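Local coordinates for flavin-nucleotide-binding protein (Mycobacterium smegmatis, PDB 4YBN) that binds flavin-adenine dinucleotide and heme in a split beta-barrel of the pyridoxamine 5'-phosphate oxidase-related type and probably acts as an oxidoreductase, at residues A[77-88]-A[100-111]. Residues are numbered along the deposited sequence; the frame is centred on the assembly and turned at random.
Sequences APAAVSVTALDG and FRYRSATLFGTF. With FAD (flavin-adenine dinucleotide), chain K.
Ser-104 OG is gripped from two directions: Thr-84 OG1 and Ser-104 OG share a hydrogen bond of 2.9 Å, in which either could be the donor, and a water hydrogen-bonds to it as well. That water also reaches Ser-82 OG, Thr-106 OG1 and the carbonyl O of Ala-105, so one solvent molecule ties together the small hydroxyl side chains on this face of two antiparallel strands. Thr-84 and Ser-104 form a non-hydrogen-bonded pair. With OG anti to the backbone N (chi1 -173°), Ser-104 turns its hydroxyl to Thr-84 and the water, while its CB packs 3.3 Å from N1A of the FAD adenine. Strands 78-91 and 99-108 make a long beta hairpin of the split barrel, and the face that carries these hydroxyls forms a wall of the cofactor site. Further along it one face of the Tyr-102 ring is turned to the flavin, with C8 over its centre, though the fit there is modelled very close and the exact spacing is doubtful; Tyr-102 OH hydrogen-bonds to a heme oxygen, bringing both cofactors to one residue. Thr-84 packs against Leu-34, and Ser-104 against Pro-49, both of the second subunit.

On the other face, Arg-103 grips the Asp-87 carboxylate side-on with two nitrogens: NH2 donates to OD1 at 2.9 Å, and NE to OD2 at 3.0 Å on its syn lone pair. A bend at chi3 (-84°) brings the guanidinium back across the strands, one face over Ala-85 CB. Asp-87 and Gly-88 both oppose Arg-101 in a classic beta bulge. Arg-101 O accepts from Asp-87 N at 2.9 Å and weakly from Gly-88 N, whereas Arg-101 N donates to Gly-88 O at 2.7 Å. Toward the far end, Val-81 CG2 meets the Phe-111 ring at CZ, 3.9 Å away.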
loop_
_atom_site.group_PDB
_atom_site.type_symbol
_atom_site.label_atom_id
_atom_site.label_comp_id
_atom_site.label_asym_id
_atom_site.label_seq_id
_atom_site.Cartn_x
_atom_site.Cartn_y
_atom_site.Cartn_z
ATOM N N ALA A 77 20.264 2.269 9.890
ATOM C CA ALA A 77 19.487 3.428 9.346
ATOM C C ALA A 77 18.151 3.577 10.054
ATOM O O ALA A 77 17.306 2.674 10.047
ATOM C CB ALA A 77 19.290 3.266 7.835
ATOM N N PRO A 78 17.911 4.725 10.649
ATOM C CA PRO A 78 16.610 4.956 11.250
ATOM C C PRO A 78 15.533 4.826 10.154
ATOM O O PRO A 78 15.794 5.194 9.044
ATOM C CB PRO A 78 16.713 6.378 11.723
ATOM C CG PRO A 78 18.142 6.574 12.010
ATOM C CD PRO A 78 18.840 5.849 10.902
ATOM N N ALA A 79 14.362 4.313 10.484
ATOM C CA ALA A 79 13.388 3.938 9.446
ATOM C C ALA A 79 12.050 4.418 9.852
ATOM O O ALA A 79 11.761 4.607 11.056
ATOM C CB ALA A 79 13.347 2.448 9.336
ATOM N N ALA A 80 11.167 4.555 8.890
ATOM C CA ALA A 80 9.786 4.751 9.219
ATOM C C ALA A 80 9.035 3.706 8.381
ATOM O O ALA A 80 9.341 3.535 7.205
ATOM C CB ALA A 80 9.366 6.194 8.928
ATOM N N VAL A 81 8.057 3.018 8.961
ATOM C CA VAL A 81 7.422 1.898 8.307
ATOM C C VAL A 81 5.982 2.235 8.159
ATOM O O VAL A 81 5.335 2.565 9.155
ATOM C CB VAL A 81 7.596 0.624 9.130
ATOM C CG1 VAL A 81 6.860 -0.545 8.505
ATOM C CG2 VAL A 81 9.045 0.262 9.207
ATOM N N SER A 82 5.459 2.180 6.926
ATOM C CA SER A 82 4.061 2.490 6.705
ATOM C C SER A 82 3.282 1.286 6.205
ATOM O O SER A 82 3.712 0.534 5.308
ATOM C CB SER A 82 3.978 3.701 5.688
ATOM O OG SER A 82 2.646 3.946 5.321
ATOM N N VAL A 83 2.129 1.081 6.833
ATOM C CA VAL A 83 1.246 -0.056 6.521
ATOM C C VAL A 83 -0.154 0.468 6.332
ATOM O O VAL A 83 -0.718 1.081 7.238
ATOM C CB VAL A 83 1.246 -1.175 7.613
ATOM C CG1 VAL A 83 0.349 -2.337 7.182
ATOM C CG2 VAL A 83 2.688 -1.665 7.790
ATOM N N THR A 84 -0.739 0.180 5.170
ATOM C CA THR A 84 -2.005 0.808 4.759
ATOM C C THR A 84 -2.976 -0.201 4.125
ATOM O O THR A 84 -2.601 -1.047 3.302
ATOM C CB THR A 84 -1.673 1.979 3.759
ATOM O OG1 THR A 84 -0.951 3.000 4.471
ATOM C CG2 THR A 84 -2.913 2.618 3.228
ATOM N N ALA A 85 -4.198 -0.128 4.597
ATOM C CA ALA A 85 -5.345 -0.803 4.018
ATOM C C ALA A 85 -6.299 0.188 3.436
ATOM O O ALA A 85 -6.808 1.034 4.130
ATOM C CB ALA A 85 -6.037 -1.582 5.090
ATOM N N LEU A 86 -6.531 0.090 2.145
ATOM C CA LEU A 86 -7.526 0.924 1.426
ATOM C C LEU A 86 -8.827 0.183 1.388
ATOM O O LEU A 86 -8.884 -0.867 0.765
ATOM C CB LEU A 86 -7.046 1.117 0.002
ATOM C CG LEU A 86 -7.884 1.952 -0.999
ATOM C CD1 LEU A 86 -8.195 3.286 -0.413
ATOM C CD2 LEU A 86 -7.123 2.129 -2.295
ATOM N N ASP A 87 -9.835 0.714 2.074
ATOM C CA ASP A 87 -11.108 0.095 2.329
ATOM C C ASP A 87 -12.261 0.591 1.512
ATOM O O ASP A 87 -13.295 -0.013 1.526
ATOM C CB ASP A 87 -11.486 0.283 3.801
ATOM C CG ASP A 87 -10.527 -0.445 4.717
ATOM O OD1 ASP A 87 -9.923 -1.426 4.233
ATOM O OD2 ASP A 87 -10.377 -0.072 5.877
ATOM N N GLY A 88 -12.113 1.691 0.815
ATOM C CA GLY A 88 -13.186 2.171 -0.043
ATOM C C GLY A 88 -13.064 3.612 -0.410
ATOM O O GLY A 88 -12.155 4.330 0.045
ATOM N N PHE A 100 -11.413 8.713 0.952
ATOM C CA PHE A 100 -11.213 7.285 0.968
ATOM C C PHE A 100 -11.451 6.779 2.347
ATOM O O PHE A 100 -11.150 7.472 3.304
ATOM C CB PHE A 100 -9.816 6.925 0.597
ATOM C CG PHE A 100 -9.451 7.205 -0.841
ATOM C CD1 PHE A 100 -9.947 6.484 -1.823
ATOM C CD2 PHE A 100 -8.553 8.171 -1.158
ATOM C CE1 PHE A 100 -9.595 6.705 -3.115
ATOM C CE2 PHE A 100 -8.208 8.423 -2.444
ATOM C CZ PHE A 100 -8.726 7.688 -3.426
ATOM N N ARG A 101 -11.973 5.557 2.459
ATOM C CA ARG A 101 -11.947 4.859 3.685
ATOM C C ARG A 101 -10.592 4.128 3.691
ATOM O O ARG A 101 -10.154 3.551 2.710
ATOM C CB ARG A 101 -13.099 3.889 3.793
ATOM C CG ARG A 101 -14.369 4.509 4.271
ATOM C CD ARG A 101 -15.406 3.422 4.447
ATOM N NE ARG A 101 -16.680 3.945 4.977
ATOM C CZ ARG A 101 -17.801 3.239 5.104
ATOM N NH1 ARG A 101 -17.834 1.957 4.719
ATOM N NH2 ARG A 101 -18.927 3.814 5.594
ATOM N N TYR A 102 -9.954 4.134 4.836
ATOM C CA TYR A 102 -8.656 3.444 4.995
ATOM C C TYR A 102 -8.278 3.259 6.441
ATOM O O TYR A 102 -8.908 3.847 7.331
ATOM C CB TYR A 102 -7.606 4.279 4.342
ATOM C CG TYR A 102 -7.420 5.621 5.040
ATOM C CD1 TYR A 102 -6.701 5.713 6.245
ATOM C CD2 TYR A 102 -7.959 6.805 4.501
ATOM C CE1 TYR A 102 -6.499 6.934 6.874
ATOM C CE2 TYR A 102 -7.743 8.035 5.122
ATOM C CZ TYR A 102 -7.020 8.089 6.310
ATOM O OH TYR A 102 -6.807 9.290 6.940
ATOM N N ARG A 103 -7.230 2.452 6.670
ATOM C CA ARG A 103 -6.603 2.291 7.986
ATOM C C ARG A 103 -5.107 2.359 7.697
ATOM O O ARG A 103 -4.654 1.744 6.732
ATOM C CB ARG A 103 -6.915 0.922 8.548
ATOM C CG ARG A 103 -8.330 0.602 8.971
ATOM C CD ARG A 103 -8.459 -0.887 9.182
ATOM N NE ARG A 103 -8.714 -1.509 7.891
ATOM C CZ ARG A 103 -8.637 -2.795 7.610
ATOM N NH1 ARG A 103 -8.296 -3.676 8.560
ATOM N NH2 ARG A 103 -8.893 -3.195 6.340
ATOM N N SER A 104 -4.337 3.125 8.442
ATOM C CA SER A 104 -2.954 3.259 8.144
ATOM C C SER A 104 -2.146 3.313 9.452
ATOM O O SER A 104 -2.598 3.941 10.411
ATOM C CB SER A 104 -2.676 4.578 7.359
ATOM O OG SER A 104 -1.278 4.508 6.970
ATOM N N ALA A 105 -1.002 2.668 9.490
ATOM C CA ALA A 105 -0.145 2.765 10.680
ATOM C C ALA A 105 1.193 3.199 10.220
ATOM O O ALA A 105 1.644 2.828 9.128
ATOM C CB ALA A 105 -0.085 1.425 11.367
ATOM N N THR A 106 1.862 3.986 11.052
ATOM C CA THR A 106 3.222 4.391 10.809
ATOM C C THR A 106 4.044 4.076 12.083
ATOM O O THR A 106 3.579 4.382 13.178
ATOM C CB THR A 106 3.336 5.882 10.531
ATOM O OG1 THR A 106 2.304 6.276 9.602
ATOM C CG2 THR A 106 4.672 6.110 9.877
ATOM N N LEU A 107 5.140 3.347 11.921
ATOM C CA LEU A 107 6.058 2.951 12.999
ATOM C C LEU A 107 7.501 3.483 12.771
ATOM O O LEU A 107 7.984 3.506 11.657
ATOM C CB LEU A 107 6.166 1.445 13.109
ATOM C CG LEU A 107 4.770 0.832 13.329
ATOM C CD1 LEU A 107 4.108 0.413 12.003
ATOM C CD2 LEU A 107 4.865 -0.339 14.285
ATOM N N PHE A 108 8.221 3.820 13.834
ATOM C CA PHE A 108 9.515 4.497 13.656
ATOM C C PHE A 108 10.483 3.738 14.519
ATOM O O PHE A 108 10.114 3.407 15.628
ATOM C CB PHE A 108 9.385 5.905 14.239
ATOM C CG PHE A 108 8.386 6.754 13.536
ATOM C CD1 PHE A 108 8.737 7.396 12.344
ATOM C CD2 PHE A 108 7.114 6.933 14.047
ATOM C CE1 PHE A 108 7.831 8.221 11.668
ATOM C CE2 PHE A 108 6.190 7.754 13.391
ATOM C CZ PHE A 108 6.570 8.402 12.194
ATOM N N GLY A 109 11.685 3.518 14.035
ATOM C CA GLY A 109 12.760 3.091 14.856
ATOM C C GLY A 109 13.856 2.530 14.019
ATOM O O GLY A 109 13.919 2.741 12.806
ATOM N N THR A 110 14.689 1.743 14.674
ATOM C CA THR A 110 15.848 1.136 14.060
ATOM C C THR A 110 15.639 -0.337 14.071
ATOM O O THR A 110 15.365 -0.932 15.108
ATOM C CB THR A 110 17.140 1.571 14.847
ATOM O OG1 THR A 110 17.191 2.988 14.823
ATOM C CG2 THR A 110 18.376 1.039 14.246
ATOM N N PHE A 111 15.731 -0.941 12.907
ATOM C CA PHE A 111 15.692 -2.366 12.828
ATOM C C PHE A 111 16.939 -3.019 13.479
ATOM O O PHE A 111 18.074 -2.537 13.346
ATOM C CB PHE A 111 15.595 -2.833 11.429
ATOM C CG PHE A 111 14.230 -2.715 10.839
ATOM C CD1 PHE A 111 13.860 -1.582 10.206
ATOM C CD2 PHE A 111 13.344 -3.802 10.819
ATOM C CE1 PHE A 111 12.635 -1.461 9.619
ATOM C CE2 PHE A 111 12.093 -3.681 10.257
ATOM C CZ PHE A 111 11.746 -2.518 9.640
HETATM P PA FAD K . 1.661 15.503 10.086
HETATM O O1A FAD K . 1.221 16.455 11.161
HETATM O O2A FAD K . 2.521 16.062 8.992
HETATM O O5B FAD K . 2.311 14.172 10.821
HETATM C C5B FAD K . 2.414 14.052 12.256
HETATM C C4B FAD K . 2.305 12.588 12.707
HETATM O O4B FAD K . 0.966 12.109 12.481
HETATM C C3B FAD K . 3.115 11.563 11.900
HETATM O O3B FAD K . 4.531 11.536 12.157
HETATM C C2B FAD K . 2.355 10.246 12.135
HETATM O O2B FAD K . 2.810 9.567 13.298
HETATM C C1B FAD K . 0.901 10.688 12.354
HETATM N N9A FAD K . 0.106 10.312 11.181
HETATM C C8A FAD K . -0.286 11.226 10.260
HETATM N N7A FAD K . -0.961 10.606 9.248
HETATM C C5A FAD K . -0.997 9.288 9.519
HETATM C C6A FAD K . -1.563 8.113 8.808
HETATM N N6A FAD K . -2.214 8.353 7.647
HETATM N N1A FAD K . -1.426 6.883 9.390
HETATM C C2A FAD K . -0.745 6.714 10.564
HETATM N N3A FAD K . -0.219 7.761 11.236
HETATM C C4A FAD K . -0.304 9.068 10.792
HETATM N N1 FAD K . -4.304 12.992 3.172
HETATM C C2 FAD K . -4.479 14.038 2.311
HETATM O O2 FAD K . -4.150 15.141 2.805
HETATM N N3 FAD K . -4.955 13.872 1.041
HETATM C C4 FAD K . -5.224 12.619 0.518
HETATM O O4 FAD K . -5.614 12.326 -0.648
HETATM C C4X FAD K . -5.087 11.448 1.413
HETATM N N5 FAD K . -5.335 10.187 0.979
HETATM C C5X FAD K . -5.132 9.140 1.823
HETATM C C6 FAD K . -5.399 7.880 1.402
HETATM C C7 FAD K . -5.233 6.822 2.279
HETATM C C7M FAD K . -5.500 5.425 1.826
HETATM C C8 FAD K . -4.739 7.011 3.660
HETATM C C8M FAD K . -4.503 5.840 4.579
HETATM C C9 FAD K . -4.482 8.281 4.085
HETATM C C9A FAD K . -4.660 9.345 3.212
HETATM N N10 FAD K . -4.360 10.638 3.640
HETATM C C10 FAD K . -4.586 11.715 2.783
HETATM C "C1'" FAD K . -3.917 10.892 5.035
HETATM C "C2'" FAD K . -2.473 11.290 5.187
HETATM O "O2'" FAD K . -1.717 10.113 5.461
HETATM C "C3'" FAD K . -2.393 12.210 6.408
HETATM O "O3'" FAD K . -3.127 11.605 7.525
HETATM C "C4'" FAD K . -2.906 13.628 6.039
HETATM O "O4'" FAD K . -2.141 14.192 4.936
HETATM C "C5'" FAD K . -2.819 14.547 7.243
HETATM O "O5'" FAD K . -1.522 14.408 7.802
HETATM P P FAD K . -1.007 15.381 8.974
HETATM O O1P FAD K . -2.045 15.216 10.054
HETATM O O2P FAD K . -0.710 16.722 8.409
HETATM O O3P FAD K . 0.370 14.731 9.440
HETATM O O HOH W 1 17.227 0.027 10.645
HETATM O O HOH W 2 1.189 5.116 7.200
HETATM O O HOH W 3 -15.702 -0.030 3.516
#